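Serine acetyltransferase (Neisseria gonorrhoeae, PDB 6WYE) probably catalyses transfer of the acetyl group of acetyl-CoA to L-serine, giving O-acetyl-L-serine and CoA, the first of two steps from serine to cysteine. Local coordinates at residues 187-192 / 205-210; 197-202 / 219-224; 224-229 / 242-247; 232-237 / 248-253. One frame throughout, in Å; residues are numbered along the deposited sequence.

How the interactions relate
Four lateral contacts stack successive coils of the left-handed parallel beta-helix. From the N terminus, interaction 1 joins strands 188-189 and 206-208 and closes one coil. Interaction 2 begins inside that loop, at 197-202, and ends beyond it at 219-224, so the two cross; it ties turn to turn at a corner. Interaction 3 opens at Gly224, which it shares with interaction 2, and joins strands 226-227 and 244-245, next to strand 200-202 in the same sheet. Interaction 4 crosses interaction 3 and pairs strands 232-234 and 250-251, extending the sheet of interaction 1 through the Thr206-Ile233 and Gly208-Ile233 backbone bonds. Ile227, Ile233, Ile245 and Val251 pack together inside.

Interaction 1 of 4, residues 187-192 / 205-210; sequences FVAGET and VTLGGS. With LMR ((2S)-2-hydroxybutanedioic acid), chain I.
Three backbone hydrogen bonds join Val188 and Gly190 to Val205 and Leu207. Leu207 N gives the shortest and straightest, to Val188 O (2.7 Å, 174° at the hydrogen), and Val188 in turn donates N to Val205 O at 3.0 Å. Farther along, Gly190 N reaches Leu207 O at 3.1 Å. Just past this ladder Gly209 N donates to O4B of the bound (2S)-2-hydroxybutanedioic acid (3.0 Å). Arg217 and His218 of this chain and Asp117, Asp182 and His183 of the second subunit also hydrogen-bond the ligand, which lies between two subunits. The strands run parallel, Val188 level with Thr206 and Ala189 with Leu207, one coil above the next as in the left-handed parallel beta-helix of hexapeptide-repeat transferases. Their side chains alternate: Val188 and Thr206 face the second subunit, where His203 hydrogen-bonds Thr206 OG1, whereas Ala189 and Leu207 turn into the interior of the helix. Phe187 CG lies anti to the backbone N (chi1 -179°), which brings the ring across to the next coil. There CD1 comes to 3.2 Å from Val205 O, the carbonyl that also accepts from Val188. At the ring's edge CZ meets Leu207 CD1 at 3.8 Å, close to the ring plane. Ala189 CB and Leu207 CB touch more loosely, and Ile227 and Ile233 cover other parts of the leucine.

Interaction 2 of 4, residues 197-202 / 219-224; sequences NNISIL and PKIGDG
The Asn197 amide and the Asp223 carboxylate lie side by side and point the same way, their planes turned 52° apart. ND2 of Asn197 stays 3.8 Å from Asp223 OD2, while OD1 of the amide is taken by Tyr177 N. The carboxylate serves the backbone instead: Asn197 N gives a straight hydrogen bond to Asp223 OD1 (3.0 Å, 175° at the hydrogen), arriving from above the carboxylate plane, 64° out of it. Asp223 CG stands beside its own backbone N, which puts the carboxylate within reach of Asn197 N. A return bond runs from Gly224 N to Asn197 O at 3.1 Å, and Asp223 CA-H also faces that carbonyl. The two turns are equivalent corners of successive coils of the left-handed parallel beta-helix, one stacked on the other; Asn198 and Gly224 both take positive phi there. Inward from the corner Ile199 supplies the apolar part. Its CD1 branch crosses toward Ile221 and meets CG2 at 3.8 Å, while the same methyl lies 3.4 Å from Gly222 O. Leu179 touches Ile199 as well, and Ile233 packs on Ile221 within the coil interior. Strand 200-202 then leaves this corner to pair with strands 180-182 and 226-227.

Interaction 3 of 4, residues 224-229 / 242-247; sequences GVMIGA and NAKIGA
Gly224 CA lies 3.6 Å from Asn242 OD1, as the Asn242 side chain doubles back over the glycine turn. Both residues have positive phi, so the two coils turn their corners alike. In Val225 both methyls lie against the same carbonyl, CG1 3.6 Å and CG2 3.8 Å from Ala243 O. The same oxygen faces Val225 CA-H and takes a weak hydrogen bond from Met226 N. Met226 and Lys244 form a parallel bridge, their side chains on one face; the methionine bends at its later torsions, bringing CE to 4.2 Å from Lys244 CG, while the lysine's far end leads away. Between the strands Ile245 N donates to Met226 O at 2.9 Å, with 174° at the hydrogen. At the next level Ile227 and Ile245 lie side by side on the inner face, pointing the same way, with Ile227 CG2 against Ile245 CB (4.0 Å). Gly228 N closes the ladder with a 2.8 Å bond to Ile245 O, and its CA sits close to the Gly246-Ala247 backbone. At the end of the segment, Ala229 O is 3.4 Å from Ala247 CB. This near-exact parallelism, 3° between the segments, is that of stacked left-handed beta-helix coils. Strand 200-202 flanks 226-227 on one side and strand 259-262 flanks 244-245 on the other. Ile233 touches both Ile227 and Ile245, Ile239 touches Val225 and Ile245, and Thr206 and Leu234 of the third subunit pack on Ala229 and Ala247.

Interaction 4 of 4, residues 232-237 / 248-253; sequences SILGNI and GSVVVS
Ile237 reaches back across to the 248-253 coil from beyond the end of its own strand, after a turn centred on Asn236, an inverse gamma turn. Its CG1 branch takes the crowded position between backbone N and carbonyl carbon (chi1 64°), and from there CD1 comes against two carbonyl oxygens, 3.5 Å from Ser253 O and 3.6 Å from Val251 O, which lie roughly at right angles to each other as seen from the methyl. The same methyl touches Val251 CG1, while CG2 leans toward Val252 O. Before the turn the strands run parallel with a regular ladder: Ser232 N to Ser249 O and Val251 N to Ser232 O are each 2.7 Å, and Leu234 N meets Val251 O at 2.9 Å. Ile237 CD1 touches that last oxygen from another direction. On the inner face Ile233 and Val251 lie side by side, CG2 against CB at 4.1 Å. Leu234 CB packs loosely on Val252 CG1. Ser249 OG belongs chiefly to Gly246 O. Within this left-handed beta-helix, strand 232-234 sits between 206-208 and 250-251, the latter an edge strand of the sheet within this chain. Ile245 covers Ile233 and Val251 from inside, and Ala229, Ala247 and Gly248 of the second subunit pack on Ser232, Leu234 and Val250.

Interaction 1 of 4, residues 187-192 / 205-210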
loop_
_atom_site.group_PDB
_atom_site.type_symbol
_atom_site.label_atom_id
_atom_site.label_comp_id
_atom_site.label_asym_id
_atom_site.label_seq_id
_atom_site.Cartn_x
_atom_site.Cartn_y
_atom_site.Cartn_z
ATOM N N PHE A 187 11.509 -17.099 19.517
ATOM C CA PHE A 187 11.546 -18.553 19.408
ATOM C C PHE A 187 12.307 -18.977 18.164
ATOM O O PHE A 187 12.154 -18.397 17.085
ATOM C CB PHE A 187 10.129 -19.136 19.368
ATOM C CG PHE A 187 10.094 -20.639 19.269
ATOM C CD1 PHE A 187 10.581 -21.429 20.311
ATOM C CD2 PHE A 187 9.559 -21.268 18.151
ATOM C CE1 PHE A 187 10.542 -22.821 20.241
ATOM C CE2 PHE A 187 9.524 -22.667 18.068
ATOM C CZ PHE A 187 10.025 -23.445 19.124
ATOM N N VAL A 188 13.157 -19.987 18.326
ATOM C CA VAL A 188 13.966 -20.516 17.239
ATOM C C VAL A 188 13.908 -22.032 17.338
ATOM O O VAL A 188 14.112 -22.587 18.419
ATOM C CB VAL A 188 15.427 -20.026 17.316
ATOM C CG1 VAL A 188 16.312 -20.839 16.393
ATOM C CG2 VAL A 188 15.537 -18.552 16.971
ATOM N N ALA A 189 13.617 -22.698 16.225
ATOM C CA ALA A 189 13.684 -24.153 16.162
ATOM C C ALA A 189 14.319 -24.506 14.832
ATOM O O ALA A 189 13.836 -24.064 13.785
ATOM C CB ALA A 189 12.287 -24.796 16.295
ATOM N N GLY A 190 15.400 -25.288 14.866
ATOM C CA GLY A 190 16.211 -25.526 13.690
ATOM C C GLY A 190 15.806 -26.753 12.885
ATOM O O GLY A 190 14.835 -27.446 13.187
ATOM N N GLU A 191 16.643 -27.062 11.884
ATOM C CA GLU A 191 16.258 -27.943 10.779
ATOM C C GLU A 191 15.831 -29.329 11.255
ATOM O O GLU A 191 14.880 -29.905 10.712
ATOM C CB GLU A 191 17.424 -28.075 9.787
ATOM C CG GLU A 191 17.224 -29.149 8.692
ATOM C CD GLU A 191 18.384 -29.221 7.687
ATOM O OE1 GLU A 191 19.477 -28.718 8.004
ATOM O OE2 GLU A 191 18.203 -29.768 6.574
ATOM N N THR A 192 16.527 -29.893 12.250
ATOM C CA THR A 192 16.275 -31.261 12.693
ATOM C C THR A 192 15.569 -31.317 14.042
ATOM O O THR A 192 15.533 -32.375 14.673
ATOM C CB THR A 192 17.578 -32.062 12.756
ATOM O OG1 THR A 192 18.428 -31.530 13.777
ATOM C CG2 THR A 192 18.305 -32.013 11.423
ATOM N N VAL A 205 12.632 -19.034 23.555
ATOM C CA VAL A 205 13.199 -20.372 23.681
ATOM C C VAL A 205 13.917 -20.760 22.395
ATOM O O VAL A 205 13.460 -20.467 21.287
ATOM C CB VAL A 205 12.103 -21.386 24.049
ATOM C CG1 VAL A 205 12.565 -22.825 23.797
ATOM C CG2 VAL A 205 11.725 -21.216 25.499
ATOM N N THR A 206 15.054 -21.434 22.542
ATOM C CA THR A 206 15.848 -21.893 21.414
ATOM C C THR A 206 15.913 -23.410 21.416
ATOM O O THR A 206 16.340 -24.008 22.407
ATOM C CB THR A 206 17.265 -21.324 21.478
ATOM O OG1 THR A 206 17.198 -19.896 21.524
ATOM C CG2 THR A 206 18.057 -21.775 20.259
ATOM N N LEU A 207 15.473 -24.024 20.314
ATOM C CA LEU A 207 15.761 -25.429 20.026
ATOM C C LEU A 207 16.825 -25.422 18.937
ATOM O O LEU A 207 16.543 -25.512 17.740
ATOM C CB LEU A 207 14.494 -26.172 19.616
ATOM C CG LEU A 207 13.362 -25.883 20.618
ATOM C CD1 LEU A 207 12.062 -26.493 20.180
ATOM C CD2 LEU A 207 13.712 -26.343 22.037
ATOM N N GLY A 208 18.078 -25.279 19.375
ATOM C CA GLY A 208 19.164 -24.886 18.510
ATOM C C GLY A 208 20.118 -26.034 18.210
ATOM O O GLY A 208 20.126 -27.077 18.865
ATOM N N GLY A 209 20.930 -25.805 17.177
ATOM C CA GLY A 209 21.891 -26.777 16.714
ATOM C C GLY A 209 23.268 -26.570 17.311
ATOM O O GLY A 209 23.525 -25.634 18.067
ATOM N N SER A 210 24.164 -27.501 16.980
ATOM C CA SER A 210 25.565 -27.423 17.366
ATOM C C SER A 210 26.397 -27.978 16.221
ATOM O O SER A 210 25.988 -28.938 15.557
ATOM C CB SER A 210 25.849 -28.192 18.662
ATOM O OG SER A 210 27.176 -27.948 19.128
HETATM C C1 LMR I . 22.175 -25.160 12.308
HETATM O O1A LMR I . 22.650 -25.990 13.022
HETATM O O1B LMR I . 21.493 -25.408 11.360
HETATM C C2 LMR I . 22.458 -23.692 12.651
HETATM O O2 LMR I . 21.763 -22.801 11.816
HETATM C C3 LMR I . 22.148 -23.394 14.121
HETATM C C4 LMR I . 20.686 -23.630 14.449
HETATM O O4A LMR I . 19.969 -24.041 13.595
HETATM O O4B LMR I . 20.300 -23.371 15.543
#

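Interaction 2 of 4, residues 197-202 / 219-224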
loop_
_atom_site.group_PDB
_atom_site.type_symbol
_atom_site.label_atom_id
_atom_site.label_comp_id
_atom_site.label_asym_id
_atom_site.label_seq_id
_atom_site.Cartn_x
_atom_site.Cartn_y
_atom_site.Cartn_z
ATOM N N ASN A 197 3.859 -33.978 21.398
ATOM C CA ASN A 197 2.522 -33.442 21.614
ATOM C C ASN A 197 2.383 -32.827 22.997
ATOM O O ASN A 197 3.121 -33.161 23.924
ATOM C CB ASN A 197 1.457 -34.531 21.446
ATOM C CG ASN A 197 1.625 -35.302 20.166
ATOM O OD1 ASN A 197 1.635 -34.724 19.080
ATOM N ND2 ASN A 197 1.772 -36.619 20.281
ATOM N N ASN A 198 1.405 -31.924 23.119
ATOM C CA ASN A 198 1.036 -31.321 24.402
ATOM C C ASN A 198 2.253 -30.710 25.096
ATOM O O ASN A 198 2.570 -31.017 26.251
ATOM C CB ASN A 198 0.329 -32.349 25.291
ATOM C CG ASN A 198 -0.974 -32.828 24.678
ATOM O OD1 ASN A 198 -1.824 -32.018 24.288
ATOM N ND2 ASN A 198 -1.124 -34.143 24.552
ATOM N N ILE A 199 2.959 -29.857 24.352
ATOM C CA ILE A 199 4.143 -29.150 24.828
ATOM C C ILE A 199 3.803 -27.670 24.973
ATOM O O ILE A 199 3.031 -27.115 24.183
ATOM C CB ILE A 199 5.332 -29.390 23.871
ATOM C CG1 ILE A 199 5.705 -30.882 23.887
ATOM C CG2 ILE A 199 6.556 -28.517 24.229
ATOM C CD1 ILE A 199 6.637 -31.307 22.760
ATOM N N SER A 200 4.382 -27.031 25.984
ATOM C CA SER A 200 4.163 -25.619 26.247
ATOM C C SER A 200 5.505 -24.907 26.216
ATOM O O SER A 200 6.445 -25.310 26.917
ATOM C CB SER A 200 3.499 -25.403 27.610
ATOM O OG SER A 200 2.125 -25.775 27.602
ATOM N N ILE A 201 5.587 -23.831 25.437
ATOM C CA ILE A 201 6.850 -23.146 25.191
ATOM C C ILE A 201 6.634 -21.651 25.375
ATOM O O ILE A 201 5.660 -21.088 24.860
ATOM C CB ILE A 201 7.387 -23.427 23.770
ATOM C CG1 ILE A 201 7.431 -24.931 23.492
ATOM C CG2 ILE A 201 8.759 -22.814 23.583
ATOM C CD1 ILE A 201 8.201 -25.279 22.226
ATOM N N LEU A 202 7.565 -20.999 26.067
ATOM C CA LEU A 202 7.498 -19.556 26.251
ATOM C C LEU A 202 8.358 -18.848 25.201
ATOM O O LEU A 202 9.129 -19.465 24.458
ATOM C CB LEU A 202 7.928 -19.173 27.673
ATOM C CG LEU A 202 6.841 -19.199 28.767
ATOM C CD1 LEU A 202 5.857 -18.027 28.560
ATOM C CD2 LEU A 202 6.078 -20.524 28.827
ATOM N N PRO A 219 17.442 -30.494 19.235
ATOM C CA PRO A 219 16.772 -31.303 20.261
ATOM C C PRO A 219 15.525 -31.993 19.739
ATOM O O PRO A 219 14.890 -31.573 18.769
ATOM C CB PRO A 219 16.406 -30.285 21.350
ATOM C CG PRO A 219 17.290 -29.122 21.091
ATOM C CD PRO A 219 17.545 -29.079 19.629
ATOM N N LYS A 220 15.186 -33.083 20.409
ATOM C CA LYS A 220 13.904 -33.749 20.239
ATOM C C LYS A 220 13.193 -33.720 21.581
ATOM O O LYS A 220 13.739 -34.188 22.587
ATOM C CB LYS A 220 14.100 -35.167 19.711
ATOM C CG LYS A 220 15.151 -35.194 18.626
ATOM C CD LYS A 220 14.907 -36.253 17.577
ATOM C CE LYS A 220 16.027 -36.190 16.545
ATOM N NZ LYS A 220 16.095 -37.365 15.636
ATOM N N ILE A 221 11.998 -33.127 21.599
ATOM C CA ILE A 221 11.262 -32.836 22.822
ATOM C C ILE A 221 10.100 -33.820 22.943
ATOM O O ILE A 221 9.281 -33.944 22.020
ATOM C CB ILE A 221 10.742 -31.384 22.835
ATOM C CG1 ILE A 221 11.852 -30.397 22.428
ATOM C CG2 ILE A 221 10.140 -31.055 24.198
ATOM C CD1 ILE A 221 12.963 -30.229 23.445
ATOM N N GLY A 222 10.015 -34.501 24.099
ATOM C CA GLY A 222 8.943 -35.451 24.332
ATOM C C GLY A 222 7.628 -34.796 24.748
ATOM O O GLY A 222 7.563 -33.609 25.074
ATOM N N ASP A 223 6.566 -35.609 24.756
ATOM C CA ASP A 223 5.234 -35.140 25.136
ATOM C C ASP A 223 5.233 -34.547 26.539
ATOM O O ASP A 223 5.989 -34.971 27.419
ATOM C CB ASP A 223 4.218 -36.288 25.093
ATOM C CG ASP A 223 4.056 -36.904 23.710
ATOM O OD1 ASP A 223 4.779 -36.524 22.765
ATOM O OD2 ASP A 223 3.198 -37.803 23.576
ATOM N N GLY A 224 4.351 -33.566 26.747
ATOM C CA GLY A 224 4.069 -33.005 28.056
ATOM C C GLY A 224 5.069 -32.004 28.598
ATOM O O GLY A 224 4.876 -31.514 29.718
#

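Interaction 3 of 4, residues 224-229 / 242-247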
loop_
_atom_site.group_PDB
_atom_site.type_symbol
_atom_site.label_atom_id
_atom_site.label_comp_id
_atom_site.label_asym_id
_atom_site.label_seq_id
_atom_site.Cartn_x
_atom_site.Cartn_y
_atom_site.Cartn_z
ATOM N N GLY A 224 4.351 -33.566 26.747
ATOM C CA GLY A 224 4.069 -33.005 28.056
ATOM C C GLY A 224 5.069 -32.004 28.598
ATOM O O GLY A 224 4.876 -31.514 29.718
ATOM N N VAL A 225 6.146 -31.714 27.867
ATOM C CA VAL A 225 7.206 -30.841 28.373
ATOM C C VAL A 225 6.732 -29.392 28.481
ATOM O O VAL A 225 5.903 -28.907 27.689
ATOM C CB VAL A 225 8.452 -30.953 27.478
ATOM C CG1 VAL A 225 9.496 -29.878 27.832
ATOM C CG2 VAL A 225 9.061 -32.358 27.601
ATOM N N MET A 226 7.258 -28.694 29.483
ATOM C CA MET A 226 7.139 -27.250 29.574
ATOM C C MET A 226 8.536 -26.641 29.492
ATOM O O MET A 226 9.459 -27.103 30.169
ATOM C CB MET A 226 6.449 -26.850 30.872
ATOM C CG MET A 226 5.949 -25.427 30.874
ATOM S SD MET A 226 7.270 -24.286 31.294
ATOM C CE MET A 226 7.140 -24.317 33.089
ATOM N N ILE A 227 8.691 -25.609 28.659
ATOM C CA ILE A 227 9.963 -24.900 28.509
ATOM C C ILE A 227 9.728 -23.434 28.841
ATOM O O ILE A 227 8.945 -22.757 28.156
ATOM C CB ILE A 227 10.548 -25.033 27.097
ATOM C CG1 ILE A 227 10.483 -26.473 26.579
ATOM C CG2 ILE A 227 11.987 -24.489 27.064
ATOM C CD1 ILE A 227 11.030 -26.620 25.173
ATOM N N GLY A 228 10.423 -22.939 29.884
ATOM C CA GLY A 228 10.254 -21.574 30.341
ATOM C C GLY A 228 10.972 -20.551 29.466
ATOM O O GLY A 228 11.801 -20.892 28.621
ATOM N N ALA A 229 10.680 -19.275 29.735
ATOM C CA ALA A 229 11.153 -18.177 28.894
ATOM C C ALA A 229 12.678 -18.137 28.770
ATOM O O ALA A 229 13.413 -18.309 29.748
ATOM C CB ALA A 229 10.645 -16.842 29.447
ATOM N N ASN A 242 7.319 -35.315 29.813
ATOM C CA ASN A 242 6.906 -34.669 31.054
ATOM C C ASN A 242 8.039 -33.975 31.792
ATOM O O ASN A 242 7.867 -33.601 32.958
ATOM C CB ASN A 242 6.228 -35.666 32.001
ATOM C CG ASN A 242 4.873 -36.092 31.504
ATOM O OD1 ASN A 242 4.174 -35.318 30.839
ATOM N ND2 ASN A 242 4.476 -37.313 31.835
ATOM N N ALA A 243 9.185 -33.775 31.156
ATOM C CA ALA A 243 10.232 -32.975 31.768
ATOM C C ALA A 243 9.819 -31.503 31.824
ATOM O O ALA A 243 8.845 -31.071 31.196
ATOM C CB ALA A 243 11.543 -33.137 31.005
ATOM N N LYS A 244 10.563 -30.731 32.616
ATOM C CA LYS A 244 10.347 -29.298 32.758
ATOM C C LYS A 244 11.689 -28.586 32.671
ATOM O O LYS A 244 12.620 -28.910 33.418
ATOM C CB LYS A 244 9.648 -28.980 34.076
ATOM C CG LYS A 244 9.563 -27.507 34.394
ATOM C CD LYS A 244 8.814 -27.315 35.696
ATOM C CE LYS A 244 9.384 -26.142 36.469
ATOM N NZ LYS A 244 8.441 -25.668 37.517
ATOM N N ILE A 245 11.796 -27.632 31.748
ATOM C CA ILE A 245 13.002 -26.821 31.573
ATOM C C ILE A 245 12.690 -25.444 32.139
ATOM O O ILE A 245 11.854 -24.712 31.590
ATOM C CB ILE A 245 13.415 -26.732 30.103
ATOM C CG1 ILE A 245 13.314 -28.102 29.431
ATOM C CG2 ILE A 245 14.794 -26.077 29.959
ATOM C CD1 ILE A 245 14.311 -29.147 29.948
ATOM N N GLY A 246 13.336 -25.088 33.243
ATOM C CA GLY A 246 13.056 -23.814 33.875
ATOM C C GLY A 246 13.494 -22.657 32.996
ATOM O O GLY A 246 14.368 -22.792 32.143
ATOM N N ALA A 247 12.839 -21.507 33.186
ATOM C CA ALA A 247 13.195 -20.317 32.425
ATOM C C ALA A 247 14.691 -20.030 32.543
ATOM O O ALA A 247 15.294 -20.183 33.611
ATOM C CB ALA A 247 12.380 -19.115 32.911
#

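Interaction 4 of 4, residues 232-237 / 248-253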
loop_
_atom_site.group_PDB
_atom_site.type_symbol
_atom_site.label_atom_id
_atom_site.label_comp_id
_atom_site.label_asym_id
_atom_site.label_seq_id
_atom_site.Cartn_x
_atom_site.Cartn_y
_atom_site.Cartn_z
ATOM N N SER A 232 17.488 -22.247 26.505
ATOM C CA SER A 232 18.156 -22.740 25.304
ATOM C C SER A 232 18.426 -24.231 25.428
ATOM O O SER A 232 18.966 -24.692 26.440
ATOM C CB SER A 232 19.475 -22.016 25.068
ATOM O OG SER A 232 19.247 -20.660 24.749
ATOM N N ILE A 233 18.070 -24.978 24.393
ATOM C CA ILE A 233 18.288 -26.417 24.337
ATOM C C ILE A 233 19.075 -26.666 23.065
ATOM O O ILE A 233 18.568 -26.408 21.963
ATOM C CB ILE A 233 16.966 -27.194 24.361
ATOM C CG1 ILE A 233 16.087 -26.678 25.505
ATOM C CG2 ILE A 233 17.206 -28.690 24.523
ATOM C CD1 ILE A 233 14.745 -27.373 25.639
ATOM N N LEU A 234 20.324 -27.123 23.207
ATOM C CA LEU A 234 21.297 -27.108 22.125
ATOM C C LEU A 234 21.835 -28.506 21.837
ATOM O O LEU A 234 22.210 -29.241 22.756
ATOM C CB LEU A 234 22.475 -26.173 22.473
ATOM C CG LEU A 234 22.061 -24.746 22.854
ATOM C CD1 LEU A 234 23.272 -23.900 23.185
ATOM C CD2 LEU A 234 21.249 -24.136 21.712
ATOM N N GLY A 235 21.908 -28.849 20.553
ATOM C CA GLY A 235 22.481 -30.113 20.142
ATOM C C GLY A 235 21.451 -31.210 19.941
ATOM O O GLY A 235 20.241 -31.054 20.160
ATOM N N ASN A 236 21.966 -32.353 19.481
ATOM C CA ASN A 236 21.166 -33.546 19.202
ATOM C C ASN A 236 20.895 -34.289 20.509
ATOM O O ASN A 236 21.423 -35.369 20.775
ATOM C CB ASN A 236 21.891 -34.438 18.199
ATOM C CG ASN A 236 21.056 -35.634 17.758
ATOM O OD1 ASN A 236 19.827 -35.626 17.853
ATOM N ND2 ASN A 236 21.726 -36.668 17.272
ATOM N N ILE A 237 20.066 -33.678 21.348
ATOM C CA ILE A 237 19.759 -34.236 22.652
ATOM C C ILE A 237 18.258 -34.485 22.766
ATOM O O ILE A 237 17.445 -33.946 22.008
ATOM C CB ILE A 237 20.271 -33.328 23.790
ATOM C CG1 ILE A 237 19.549 -31.982 23.778
ATOM C CG2 ILE A 237 21.791 -33.119 23.647
ATOM C CD1 ILE A 237 20.016 -31.047 24.871
ATOM N N GLY A 248 15.296 -19.628 31.423
ATOM C CA GLY A 248 16.697 -19.265 31.423
ATOM C C GLY A 248 17.699 -20.405 31.474
ATOM O O GLY A 248 18.909 -20.133 31.516
ATOM N N SER A 249 17.263 -21.663 31.455
ATOM C CA SER A 249 18.224 -22.761 31.470
ATOM C C SER A 249 18.945 -22.878 30.129
ATOM O O SER A 249 18.419 -22.511 29.077
ATOM C CB SER A 249 17.535 -24.095 31.789
ATOM O OG SER A 249 16.672 -24.002 32.914
ATOM N N VAL A 250 20.164 -23.412 30.168
ATOM C CA VAL A 250 20.878 -23.797 28.961
ATOM C C VAL A 250 21.138 -25.292 29.070
ATOM O O VAL A 250 21.939 -25.729 29.907
ATOM C CB VAL A 250 22.179 -23.012 28.774
ATOM C CG1 VAL A 250 22.926 -23.532 27.571
ATOM C CG2 VAL A 250 21.867 -21.527 28.579
ATOM N N VAL A 251 20.452 -26.073 28.234
ATOM C CA VAL A 251 20.470 -27.529 28.292
ATOM C C VAL A 251 21.345 -28.044 27.160
ATOM O O VAL A 251 21.075 -27.766 25.986
ATOM C CB VAL A 251 19.051 -28.111 28.182
ATOM C CG1 VAL A 251 19.086 -29.608 28.459
ATOM C CG2 VAL A 251 18.081 -27.379 29.117
ATOM N N VAL A 252 22.390 -28.802 27.499
ATOM C CA VAL A 252 23.306 -29.319 26.482
ATOM C C VAL A 252 23.502 -30.831 26.610
ATOM O O VAL A 252 24.330 -31.411 25.896
ATOM C CB VAL A 252 24.666 -28.599 26.544
ATOM C CG1 VAL A 252 24.533 -27.149 26.073
ATOM C CG2 VAL A 252 25.264 -28.683 27.957
ATOM N N SER A 253 22.729 -31.474 27.487
ATOM C CA SER A 253 22.726 -32.927 27.665
ATOM C C SER A 253 21.293 -33.439 27.726
ATOM O O SER A 253 20.353 -32.679 27.984
ATOM C CB SER A 253 23.454 -33.347 28.957
ATOM O OG SER A 253 24.750 -32.774 29.011
#